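Long-range contacts in choline binding protein PCPA (Streptococcus pneumoniae, PDB 4CP6), which is a pneumococcal vaccine antigen, probably held at the bacterial surface through choline, whose leucine-rich repeat region may present a surface for recognising other molecules: residues Y94-I100 with F112-K116; I107-H113 with E132-F138; Y152-F158 with L177-F183. All blocks are in the same frame, centred on the assembly; numbering follows the deposited sequence. Where two conformers were deposited one is given.

Contact 1: residues Y94-I100 with F112-K116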
loop_
_atom_site.group_PDB
_atom_site.type_symbol
_atom_site.label_atom_id
_atom_site.label_comp_id
_atom_site.label_asym_id
_atom_site.label_seq_id
_atom_site.Cartn_x
_atom_site.Cartn_y
_atom_site.Cartn_z
ATOM N N TYR A 94 -14.219 14.696 -21.585
ATOM C CA TYR A 94 -12.866 14.220 -21.323
ATOM C C TYR A 94 -12.485 13.224 -22.409
ATOM O O TYR A 94 -13.314 12.425 -22.816
ATOM C CB TYR A 94 -12.790 13.560 -19.909
ATOM C CG TYR A 94 -11.371 13.462 -19.409
ATOM C CD1 TYR A 94 -10.567 12.376 -19.751
ATOM C CD2 TYR A 94 -10.808 14.480 -18.633
ATOM C CE1 TYR A 94 -9.220 12.336 -19.386
ATOM C CE2 TYR A 94 -9.476 14.420 -18.214
ATOM C CZ TYR A 94 -8.693 13.330 -18.578
ATOM O OH TYR A 94 -7.379 13.240 -18.182
ATOM N N PRO A 95 -11.225 13.256 -22.884
ATOM C CA PRO A 95 -10.812 12.333 -23.945
ATOM C C PRO A 95 -10.787 10.863 -23.543
ATOM O O PRO A 95 -10.702 10.526 -22.366
ATOM C CB PRO A 95 -9.405 12.813 -24.327
ATOM C CG PRO A 95 -8.966 13.717 -23.277
ATOM C CD PRO A 95 -10.168 14.221 -22.546
ATOM N N SER A 96 -10.808 9.973 -24.548
ATOM C CA SER A 96 -10.757 8.527 -24.279
ATOM C C SER A 96 -9.311 8.033 -24.088
ATOM O O SER A 96 -9.086 6.955 -23.524
ATOM C CB SER A 96 -11.370 7.795 -25.458
ATOM O OG SER A 96 -10.722 8.203 -26.650
ATOM N N SER A 97 -8.349 8.777 -24.614
ATOM C CA SER A 97 -6.922 8.456 -24.507
ATOM C C SER A 97 -6.158 9.748 -24.622
ATOM O O SER A 97 -6.671 10.712 -25.209
ATOM C CB SER A 97 -6.481 7.483 -25.602
ATOM O OG SER A 97 -6.447 8.121 -26.870
ATOM N N ILE A 98 -4.954 9.806 -24.053
ATOM C CA ILE A 98 -4.134 10.994 -24.124
ATOM C C ILE A 98 -2.758 10.569 -24.561
ATOM O O ILE A 98 -2.210 9.604 -23.992
ATOM C CB ILE A 98 -4.095 11.818 -22.803
ATOM C CG1 ILE A 98 -5.517 12.364 -22.446
ATOM C CG2 ILE A 98 -3.058 12.957 -22.913
ATOM C CD1 ILE A 98 -5.640 13.008 -21.064
ATOM N N THR A 99 -2.206 11.261 -25.567
ATOM C CA THR A 99 -0.856 11.033 -26.064
ATOM C C THR A 99 0.052 12.112 -25.503
ATOM O O THR A 99 -0.281 13.309 -25.561
ATOM C CB THR A 99 -0.851 10.979 -27.592
ATOM O OG1 THR A 99 -1.575 9.822 -27.997
ATOM C CG2 THR A 99 0.560 10.934 -28.178
ATOM N N ILE A 100 1.193 11.682 -24.916
ATOM C CA ILE A 100 2.149 12.572 -24.296
ATOM C C ILE A 100 3.338 12.738 -25.225
ATOM O O ILE A 100 3.984 11.742 -25.556
ATOM C CB ILE A 100 2.573 11.985 -22.931
ATOM C CG1 ILE A 100 1.317 11.816 -22.025
ATOM C CG2 ILE A 100 3.664 12.832 -22.280
ATOM C CD1 ILE A 100 1.582 11.387 -20.548
ATOM N N PHE A 112 -3.039 14.156 -13.679
ATOM C CA PHE A 112 -4.090 13.372 -14.328
ATOM C C PHE A 112 -5.021 12.771 -13.279
ATOM O O PHE A 112 -5.584 11.694 -13.484
ATOM C CB PHE A 112 -3.479 12.261 -15.202
ATOM C CG PHE A 112 -2.682 12.744 -16.392
ATOM C CD1 PHE A 112 -1.350 13.119 -16.256
ATOM C CD2 PHE A 112 -3.249 12.772 -17.660
ATOM C CE1 PHE A 112 -0.594 13.498 -17.370
ATOM C CE2 PHE A 112 -2.515 13.191 -18.758
ATOM C CZ PHE A 112 -1.196 13.561 -18.613
ATOM N N HIS A 113 -5.237 13.487 -12.145
ATOM C CA HIS A 113 -6.104 12.949 -11.110
ATOM C C HIS A 113 -7.470 12.552 -11.711
ATOM O O HIS A 113 -8.081 13.385 -12.400
ATOM C CB HIS A 113 -6.323 13.963 -9.966
ATOM C CG HIS A 113 -7.512 13.600 -9.144
ATOM N ND1 HIS A 113 -7.408 12.737 -8.082
ATOM C CD2 HIS A 113 -8.825 13.892 -9.338
ATOM C CE1 HIS A 113 -8.650 12.532 -7.654
ATOM N NE2 HIS A 113 -9.523 13.231 -8.371
ATOM N N GLY A 114 -7.973 11.375 -11.376
ATOM C CA GLY A 114 -9.286 10.918 -11.813
ATOM C C GLY A 114 -9.463 10.779 -13.308
ATOM O O GLY A 114 -10.599 10.589 -13.774
ATOM N N SER A 115 -8.369 10.856 -14.080
ATOM C CA SER A 115 -8.451 10.802 -15.535
ATOM C C SER A 115 -9.365 9.720 -16.064
ATOM O O SER A 115 -9.265 8.573 -15.661
ATOM C CB SER A 115 -7.059 10.636 -16.136
ATOM O OG SER A 115 -7.100 10.577 -17.555
ATOM N N LYS A 116 -10.219 10.075 -17.029
ATOM C CA LYS A 116 -11.090 9.085 -17.655
ATOM C C LYS A 116 -10.430 8.435 -18.875
ATOM O O LYS A 116 -11.053 7.570 -19.505
ATOM C CB LYS A 116 -12.400 9.742 -18.070
ATOM C CG LYS A 116 -13.249 10.114 -16.870
ATOM C CD LYS A 116 -14.561 10.715 -17.339
ATOM C CE LYS A 116 -15.455 9.751 -18.068
ATOM N NZ LYS A 116 -16.777 10.375 -18.376
#
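Tyr94 and Ser115 meet through their hydroxyls, Tyr94 OH lying 2.8 Å from Ser115 OG, and this polar link sits beside an aliphatic cluster round Phe112. The tyrosine points at the 112-116 segment, and its CG, anti to the backbone N (chi1 -161°), carries the ring over to the turn there. The ring leans obliquely on Lys116: CE1 of Tyr94 comes within 3.4 Å of Lys116 N, and CD1 of Tyr94 within 3.6 Å of Lys116 CB. Pro95 lies over one face of the same ring, its CD standing 3.3 Å above the Tyr94 plane and displaced toward the rim. The phenol oxygen is also bonded to Phe81 O, while Ser115 OG is bonded to Ala117 N as well, so the pair belongs to a short polar chain within largely buried surroundings.

The ring of Phe112 reaches Ile98 and Ile100 of the strand. Ile98 places CD1 at the ring edge, in the ring plane, 3.9 Å from Phe112 CE2. Ile100 and Phe112 approach each other from opposite directions, Ile100 CD1 lying 4.0 Å from Phe112 CZ. The methyl ends of both isoleucines thus touch one phenyl group, only that of Ile98 in its plane. The type II turn from Phe112 to Ser115, closed by the bond from Ser115 N to Phe112 O (3.0 Å), lets the aromatic and the serine both touch segment 94-100.

In the fold, strand 97-100 lies between the parallel strands 57-59 and 119-122. The turn at 112-116 follows strand 106-107, whose Ile107 packs against both Ile100 and Phe112, and leads into strand 119-122.

Contact 2: residues I107-H113 with E132-F138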
loop_
_atom_site.group_PDB
_atom_site.type_symbol
_atom_site.label_atom_id
_atom_site.label_comp_id
_atom_site.label_asym_id
_atom_site.label_seq_id
_atom_site.Cartn_x
_atom_site.Cartn_y
_atom_site.Cartn_z
ATOM N N ILE A 107 5.511 15.137 -14.885
ATOM C CA ILE A 107 4.072 15.185 -14.639
ATOM C C ILE A 107 3.966 15.597 -13.178
ATOM O O ILE A 107 4.410 14.863 -12.281
ATOM C CB ILE A 107 3.343 13.866 -14.941
ATOM C CG1 ILE A 107 3.387 13.576 -16.468
ATOM C CG2 ILE A 107 1.881 13.980 -14.433
ATOM C CD1 ILE A 107 2.996 12.110 -16.866
ATOM N N GLN A 108 3.489 16.804 -12.929
ATOM C CA GLN A 108 3.342 17.338 -11.579
ATOM C C GLN A 108 2.266 16.589 -10.787
ATOM O O GLN A 108 1.476 15.814 -11.346
ATOM C CB GLN A 108 3.012 18.834 -11.636
ATOM C CG GLN A 108 4.190 19.667 -12.149
ATOM C CD GLN A 108 3.846 21.117 -12.390
ATOM O OE1 GLN A 108 4.537 21.834 -13.171
ATOM N NE2 GLN A 108 2.789 21.582 -11.757
ATOM N N LYS A 109 2.216 16.850 -9.472
ATOM C CA LYS A 109 1.252 16.162 -8.606
ATOM C C LYS A 109 -0.163 16.326 -9.128
ATOM O O LYS A 109 -0.542 17.425 -9.562
ATOM C CB LYS A 109 1.326 16.641 -7.142
ATOM C CG LYS A 109 1.201 18.130 -6.948
ATOM C CD LYS A 109 1.447 18.512 -5.489
ATOM C CE LYS A 109 1.108 19.967 -5.304
ATOM N NZ LYS A 109 1.017 20.336 -3.866
ATOM N N LYS A 110 -0.932 15.236 -9.146
ATOM C CA LYS A 110 -2.329 15.278 -9.597
ATOM C C LYS A 110 -2.478 15.791 -11.030
ATOM O O LYS A 110 -3.567 16.256 -11.402
ATOM C CB LYS A 110 -3.180 16.094 -8.600
ATOM C CG LYS A 110 -3.319 15.341 -7.275
ATOM C CD LYS A 110 -4.297 15.952 -6.328
ATOM C CE LYS A 110 -4.511 14.956 -5.213
ATOM N NZ LYS A 110 -5.606 15.414 -4.302
ATOM N N GLY A 111 -1.446 15.625 -11.871
ATOM C CA GLY A 111 -1.577 16.093 -13.260
ATOM C C GLY A 111 -2.711 15.423 -14.012
ATOM O O GLY A 111 -3.301 16.045 -14.904
ATOM N N PHE A 112 -3.039 14.156 -13.679
ATOM C CA PHE A 112 -4.090 13.372 -14.328
ATOM C C PHE A 112 -5.021 12.771 -13.279
ATOM O O PHE A 112 -5.584 11.694 -13.484
ATOM C CB PHE A 112 -3.479 12.261 -15.202
ATOM C CG PHE A 112 -2.682 12.744 -16.392
ATOM C CD1 PHE A 112 -1.350 13.119 -16.256
ATOM C CD2 PHE A 112 -3.249 12.772 -17.660
ATOM C CE1 PHE A 112 -0.594 13.498 -17.370
ATOM C CE2 PHE A 112 -2.515 13.191 -18.758
ATOM C CZ PHE A 112 -1.196 13.561 -18.613
ATOM N N HIS A 113 -5.237 13.487 -12.145
ATOM C CA HIS A 113 -6.104 12.949 -11.110
ATOM C C HIS A 113 -7.470 12.552 -11.711
ATOM O O HIS A 113 -8.081 13.385 -12.400
ATOM C CB HIS A 113 -6.323 13.963 -9.966
ATOM C CG HIS A 113 -7.512 13.600 -9.144
ATOM N ND1 HIS A 113 -7.408 12.737 -8.082
ATOM C CD2 HIS A 113 -8.825 13.892 -9.338
ATOM C CE1 HIS A 113 -8.650 12.532 -7.654
ATOM N NE2 HIS A 113 -9.523 13.231 -8.371
ATOM N N GLU A 132 5.004 12.738 -10.465
ATOM C CA GLU A 132 4.884 13.162 -9.083
ATOM C C GLU A 132 3.644 12.602 -8.400
ATOM O O GLU A 132 2.864 11.855 -9.002
ATOM C CB GLU A 132 4.999 14.690 -8.978
ATOM C CG GLU A 132 6.452 15.161 -9.128
ATOM C CD GLU A 132 7.366 14.775 -7.972
ATOM O OE1 GLU A 132 6.841 14.445 -6.883
ATOM O OE2 GLU A 132 8.606 14.872 -8.145
ATOM N N ASP A 133 3.501 12.916 -7.105
ATOM C CA ASP A 133 2.494 12.334 -6.257
ATOM C C ASP A 133 1.111 12.357 -6.827
ATOM O O ASP A 133 0.673 13.381 -7.349
ATOM C CB ASP A 133 2.476 13.009 -4.884
ATOM C CG ASP A 133 3.801 12.991 -4.145
ATOM O OD1 ASP A 133 4.748 12.298 -4.611
ATOM O OD2 ASP A 133 3.851 13.515 -3.026
ATOM N N ARG A 134 0.411 11.229 -6.717
ATOM C CA ARG A 134 -1.007 11.159 -7.104
ATOM C C ARG A 134 -1.279 11.601 -8.537
ATOM O O ARG A 134 -2.397 12.055 -8.849
ATOM C CB ARG A 134 -1.884 11.931 -6.078
ATOM C CG ARG A 134 -1.831 11.267 -4.715
ATOM C CD ARG A 134 -2.739 11.923 -3.684
ATOM N NE ARG A 134 -2.748 11.157 -2.427
ATOM C CZ ARG A 134 -3.528 10.090 -2.203
ATOM N NH1 ARG A 134 -4.399 9.680 -3.131
ATOM N NH2 ARG A 134 -3.456 9.437 -1.044
ATOM N N ALA A 135 -0.289 11.462 -9.427
ATOM C CA ALA A 135 -0.525 11.914 -10.802
ATOM C C ALA A 135 -1.712 11.238 -11.469
ATOM O O ALA A 135 -2.407 11.892 -12.263
ATOM C CB ALA A 135 0.717 11.715 -11.634
ATOM N N PHE A 136 -1.966 9.966 -11.158
ATOM C CA PHE A 136 -3.041 9.197 -11.770
ATOM C C PHE A 136 -3.908 8.573 -10.695
ATOM O O PHE A 136 -4.525 7.532 -10.952
ATOM C CB PHE A 136 -2.457 8.098 -12.685
ATOM C CG PHE A 136 -1.688 8.619 -13.874
ATOM C CD1 PHE A 136 -2.342 8.927 -15.058
ATOM C CD2 PHE A 136 -0.315 8.855 -13.793
ATOM C CE1 PHE A 136 -1.635 9.397 -16.166
ATOM C CE2 PHE A 136 0.391 9.342 -14.901
ATOM C CZ PHE A 136 -0.286 9.630 -16.067
ATOM N N ASP A 137 -4.039 9.215 -9.509
ATOM C CA ASP A 137 -4.876 8.570 -8.513
ATOM C C ASP A 137 -6.350 8.605 -8.931
ATOM O O ASP A 137 -6.800 9.552 -9.588
ATOM C CB ASP A 137 -4.642 9.080 -7.086
ATOM C CG ASP A 137 -5.086 10.490 -6.796
ATOM O OD1 ASP A 137 -5.204 11.288 -7.747
ATOM O OD2 ASP A 137 -5.315 10.798 -5.601
ATOM N N PHE A 138 -7.093 7.550 -8.602
ATOM C CA PHE A 138 -8.527 7.420 -8.924
ATOM C C PHE A 138 -8.762 7.438 -10.444
ATOM O O PHE A 138 -9.884 7.694 -10.896
ATOM C CB PHE A 138 -9.362 8.512 -8.207
ATOM C CG PHE A 138 -9.273 8.394 -6.701
ATOM C CD1 PHE A 138 -10.101 7.515 -6.004
ATOM C CD2 PHE A 138 -8.339 9.136 -5.981
ATOM C CE1 PHE A 138 -10.020 7.407 -4.616
ATOM C CE2 PHE A 138 -8.276 9.043 -4.584
ATOM C CZ PHE A 138 -9.088 8.158 -3.918
HETATM O O HOH W 1 -6.793 12.774 -4.586
#
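The rings of Phe112 and Phe136 lie side by side and point the same way, their planes 11° apart and their centroids separated by 4.8 Å, but slid so far that they barely overlap. CE1 of Phe136 comes within 3.5 Å of CG of Phe112, so it sits near the point where the Phe112 ring joins its CB. Ile107 fills in beside them: its CG2 meets Ala135 CB at 3.8 Å, while its CD1 crosses toward CZ of Phe136 at about a right angle. Phe158 continues the aromatic series on the far side of Phe136.

Outside this core the backbones are laced together by repeated, successive bonds. Glu132 N donates to Ile107 O, Lys110 N to Asp133 O, and Phe112 N to Ala135 O, the last at 2.7 Å. Each segment carries a type II turn (Gln108 to Gly111 and Glu132 to Ala135), and the turns stack in near-identical form.

At the rim, Lys110 and Arg134 run alongside each other, CE of Lys110 lying 3.8 Å from CD of Arg134. Asp137 sits at the centre of the polar edge. Its CG takes the position between backbone N and carbonyl carbon (chi1 69°), which brings OD1 to within 2.7 Å of His113 ND1; the imidazole N-H meets that oxygen from above the carboxylate plane. OD2 is gripped by Arg134 NH1 at 2.9 Å, on its anti side and close to the guanidinium plane, and a water joins it to Lys110 NZ.

One carboxylate therefore serves an imidazole, a guanidinium and, through water, an ammonium group. Such surroundings would probably favour its ionised form and offset the like charges of Lys110 and Arg134, whose apolar stems pack together.

Contact 3: residues Y152-F158 with L177-F183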
loop_
_atom_site.group_PDB
_atom_site.type_symbol
_atom_site.label_atom_id
_atom_site.label_comp_id
_atom_site.label_asym_id
_atom_site.label_seq_id
_atom_site.Cartn_x
_atom_site.Cartn_y
_atom_site.Cartn_z
ATOM N N TYR A 152 11.489 8.130 -11.479
ATOM C CA TYR A 152 10.853 8.303 -10.193
ATOM C C TYR A 152 9.345 8.241 -10.341
ATOM O O TYR A 152 8.776 8.935 -11.181
ATOM C CB TYR A 152 11.229 9.722 -9.696
ATOM C CG TYR A 152 10.572 10.113 -8.391
ATOM C CD1 TYR A 152 11.134 9.751 -7.170
ATOM C CD2 TYR A 152 9.388 10.851 -8.372
ATOM C CE1 TYR A 152 10.513 10.072 -5.970
ATOM C CE2 TYR A 152 8.758 11.176 -7.177
ATOM C CZ TYR A 152 9.329 10.783 -5.980
ATOM O OH TYR A 152 8.678 11.103 -4.823
ATOM N N ILE A 153 8.688 7.461 -9.475
ATOM C CA ILE A 153 7.220 7.418 -9.380
ATOM C C ILE A 153 6.858 7.869 -7.973
ATOM O O ILE A 153 7.325 7.256 -7.004
ATOM C CB ILE A 153 6.666 6.018 -9.675
ATOM C CG1 ILE A 153 6.924 5.645 -11.148
ATOM C CG2 ILE A 153 5.161 5.929 -9.282
ATOM C CD1 ILE A 153 6.486 4.214 -11.493
ATOM N N GLY A 154 6.074 8.937 -7.868
ATOM C CA GLY A 154 5.679 9.531 -6.604
ATOM C C GLY A 154 4.630 8.792 -5.795
ATOM O O GLY A 154 4.092 7.773 -6.215
ATOM N N THR A 155 4.381 9.331 -4.584
ATOM C CA THR A 155 3.483 8.740 -3.610
ATOM C C THR A 155 2.097 8.587 -4.186
ATOM O O THR A 155 1.560 9.520 -4.775
ATOM C CB THR A 155 3.481 9.589 -2.368
ATOM O OG1 THR A 155 4.803 9.515 -1.811
ATOM C CG2 THR A 155 2.460 9.123 -1.327
ATOM N N SER A 156 1.515 7.392 -4.025
ATOM C CA SER A 156 0.137 7.136 -4.436
ATOM C C SER A 156 -0.092 7.468 -5.914
ATOM O O SER A 156 -1.230 7.778 -6.305
ATOM C CB SER A 156 -0.824 7.923 -3.540
ATOM O OG SER A 156 -0.750 7.396 -2.222
ATOM N N ALA A 157 0.960 7.365 -6.751
ATOM C CA ALA A 157 0.796 7.788 -8.150
ATOM C C ALA A 157 -0.318 7.111 -8.911
ATOM O O ALA A 157 -0.975 7.782 -9.711
ATOM C CB ALA A 157 2.107 7.633 -8.925
ATOM N N PHE A 158 -0.561 5.817 -8.701
ATOM C CA PHE A 158 -1.632 5.120 -9.424
ATOM C C PHE A 158 -2.698 4.612 -8.478
ATOM O O PHE A 158 -3.567 3.855 -8.898
ATOM C CB PHE A 158 -1.066 3.937 -10.263
ATOM C CG PHE A 158 -0.145 4.397 -11.360
ATOM C CD1 PHE A 158 -0.654 4.802 -12.591
ATOM C CD2 PHE A 158 1.226 4.505 -11.144
ATOM C CE1 PHE A 158 0.190 5.273 -13.601
ATOM C CE2 PHE A 158 2.076 4.990 -12.154
ATOM C CZ PHE A 158 1.543 5.389 -13.370
ATOM N N LEU A 177 13.187 4.556 -8.226
ATOM C CA LEU A 177 12.451 4.708 -6.978
ATOM C C LEU A 177 10.965 4.693 -7.255
ATOM O O LEU A 177 10.490 5.430 -8.133
ATOM C CB LEU A 177 12.890 6.009 -6.290
ATOM C CG LEU A 177 12.327 6.239 -4.856
ATOM C CD1 LEU A 177 13.172 7.256 -4.125
ATOM C CD2 LEU A 177 10.888 6.755 -4.878
ATOM N N ILE A 178 10.226 3.885 -6.489
ATOM C CA ILE A 178 8.756 3.832 -6.561
ATOM C C ILE A 178 8.320 4.139 -5.142
ATOM O O ILE A 178 8.648 3.387 -4.217
ATOM C CB ILE A 178 8.187 2.491 -7.044
ATOM C CG1 ILE A 178 8.865 2.038 -8.344
ATOM C CG2 ILE A 178 6.676 2.637 -7.207
ATOM C CD1 ILE A 178 8.358 0.669 -8.861
ATOM N N SER A 179 7.591 5.243 -4.959
ATOM C CA SER A 179 7.223 5.739 -3.649
ATOM C C SER A 179 6.034 5.024 -2.973
ATOM O O SER A 179 5.342 4.186 -3.555
ATOM C CB SER A 179 6.974 7.236 -3.759
ATOM O OG SER A 179 6.944 7.855 -2.489
ATOM N N HIS A 180 5.819 5.395 -1.723
ATOM C CA HIS A 180 4.779 4.921 -0.818
ATOM C C HIS A 180 3.434 4.801 -1.538
ATOM O O HIS A 180 2.972 5.748 -2.183
ATOM C CB HIS A 180 4.673 5.963 0.321
ATOM C CG HIS A 180 3.691 5.727 1.435
ATOM N ND1 HIS A 180 2.549 6.507 1.578
ATOM C CD2 HIS A 180 3.797 4.907 2.506
ATOM C CE1 HIS A 180 1.981 6.105 2.717
ATOM N NE2 HIS A 180 2.704 5.159 3.317
ATOM N N GLU A 181 2.782 3.636 -1.412
ATOM C CA GLU A 181 1.422 3.395 -1.913
ATOM C C GLU A 181 1.227 3.690 -3.388
ATOM O O GLU A 181 0.079 3.877 -3.815
ATOM C CB GLU A 181 0.387 4.172 -1.068
ATOM C CG GLU A 181 0.456 3.747 0.398
ATOM C CD GLU A 181 -0.643 4.210 1.323
ATOM O OE1 GLU A 181 -1.701 4.620 0.808
ATOM O OE2 GLU A 181 -0.503 4.018 2.553
ATOM N N ALA A 182 2.294 3.623 -4.193
ATOM C CA ALA A 182 2.113 3.943 -5.624
ATOM C C ALA A 182 1.134 3.016 -6.327
ATOM O O ALA A 182 0.487 3.444 -7.290
ATOM C CB ALA A 182 3.438 3.946 -6.346
ATOM N N PHE A 183 1.054 1.753 -5.867
ATOM C CA PHE A 183 0.203 0.737 -6.499
ATOM C C PHE A 183 -0.831 0.225 -5.516
ATOM O O PHE A 183 -1.161 -0.972 -5.514
ATOM C CB PHE A 183 1.088 -0.427 -7.018
ATOM C CG PHE A 183 2.203 -0.007 -7.953
ATOM C CD1 PHE A 183 1.954 0.848 -9.022
ATOM C CD2 PHE A 183 3.500 -0.478 -7.769
ATOM C CE1 PHE A 183 3.004 1.274 -9.858
ATOM C CE2 PHE A 183 4.531 -0.094 -8.640
ATOM C CZ PHE A 183 4.278 0.789 -9.659
HETATM O O HOH W 2 9.342 9.386 -2.696
HETATM O O HOH W 3 -2.752 5.758 -1.451
#
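Leu177 lies alongside Tyr152, its CD2 pressed within 3.5 Å of the tyrosine CE1, and its carbonyl oxygen accepts the N-H of Ile153. Leucine CG anti to the backbone N (chi1 -173°) carries the branch toward the ring. On the other face of the parallel pair Ile178 runs beside Ile153, their CG2 methyls 4.2 Å apart. Ser179 N then donates to Ile153 O at 2.9 Å, completing the strand register, and Ser179 CB rests on the Gly154 backbone. Ser179 was modelled in two conformers; in one, its OG lies 2.8 Å from Thr155 OG1 and shares a water with Tyr152 OH, links that remain doubtful.

From here the type II turns Gly154 to Ala157 and Ser179 to Ala182 stack. His180 O takes the N-H of Ser156 at 2.9 Å. Glu181 sets CB beside Ser156 OG, and a water joins that hydroxyl to Glu181 OE1. Ala182 CB touches Ile153 CG2 at 3.9 Å, and the alanine carbonyl oxygen receives Phe158 N. Last, Phe183 lies beside Phe158, its CE1 3.9 Å from Phe158 CD2.

Four backbone bonds thus hold the two segments in register. A water between Ser156 and Glu181 serves the outer margin, the partly exposed Leu177-Tyr152 pair adds an apolar patch, and Ile153, Ile178, Ala182 and the two phenylalanines pack on the buried side.

How the contacts relate
Contacts 2 and 3 repeat one step of the leucine-rich repeat solenoid: a coil segment laid on its successor, joined by a backbone ladder over stacked type II turns, with Phe112, Phe136, Phe158 and Phe183 inside and mostly polar groups outside. They abut: Phe136 N probably bonds to Ala157 O and Arg134 N to Thr155 O. Their edges differ, charged and salt-bridged in contact 2, held by water between a serine and a glutamate in contact 3. Contact 1, the most buried, works within a coil, from strand 97-100 to residues 112-116, without backbone bonds between its segments. It shares Phe112 and His113 with contact 2; contact 3 stays about 7 Å from it at the nearest atoms.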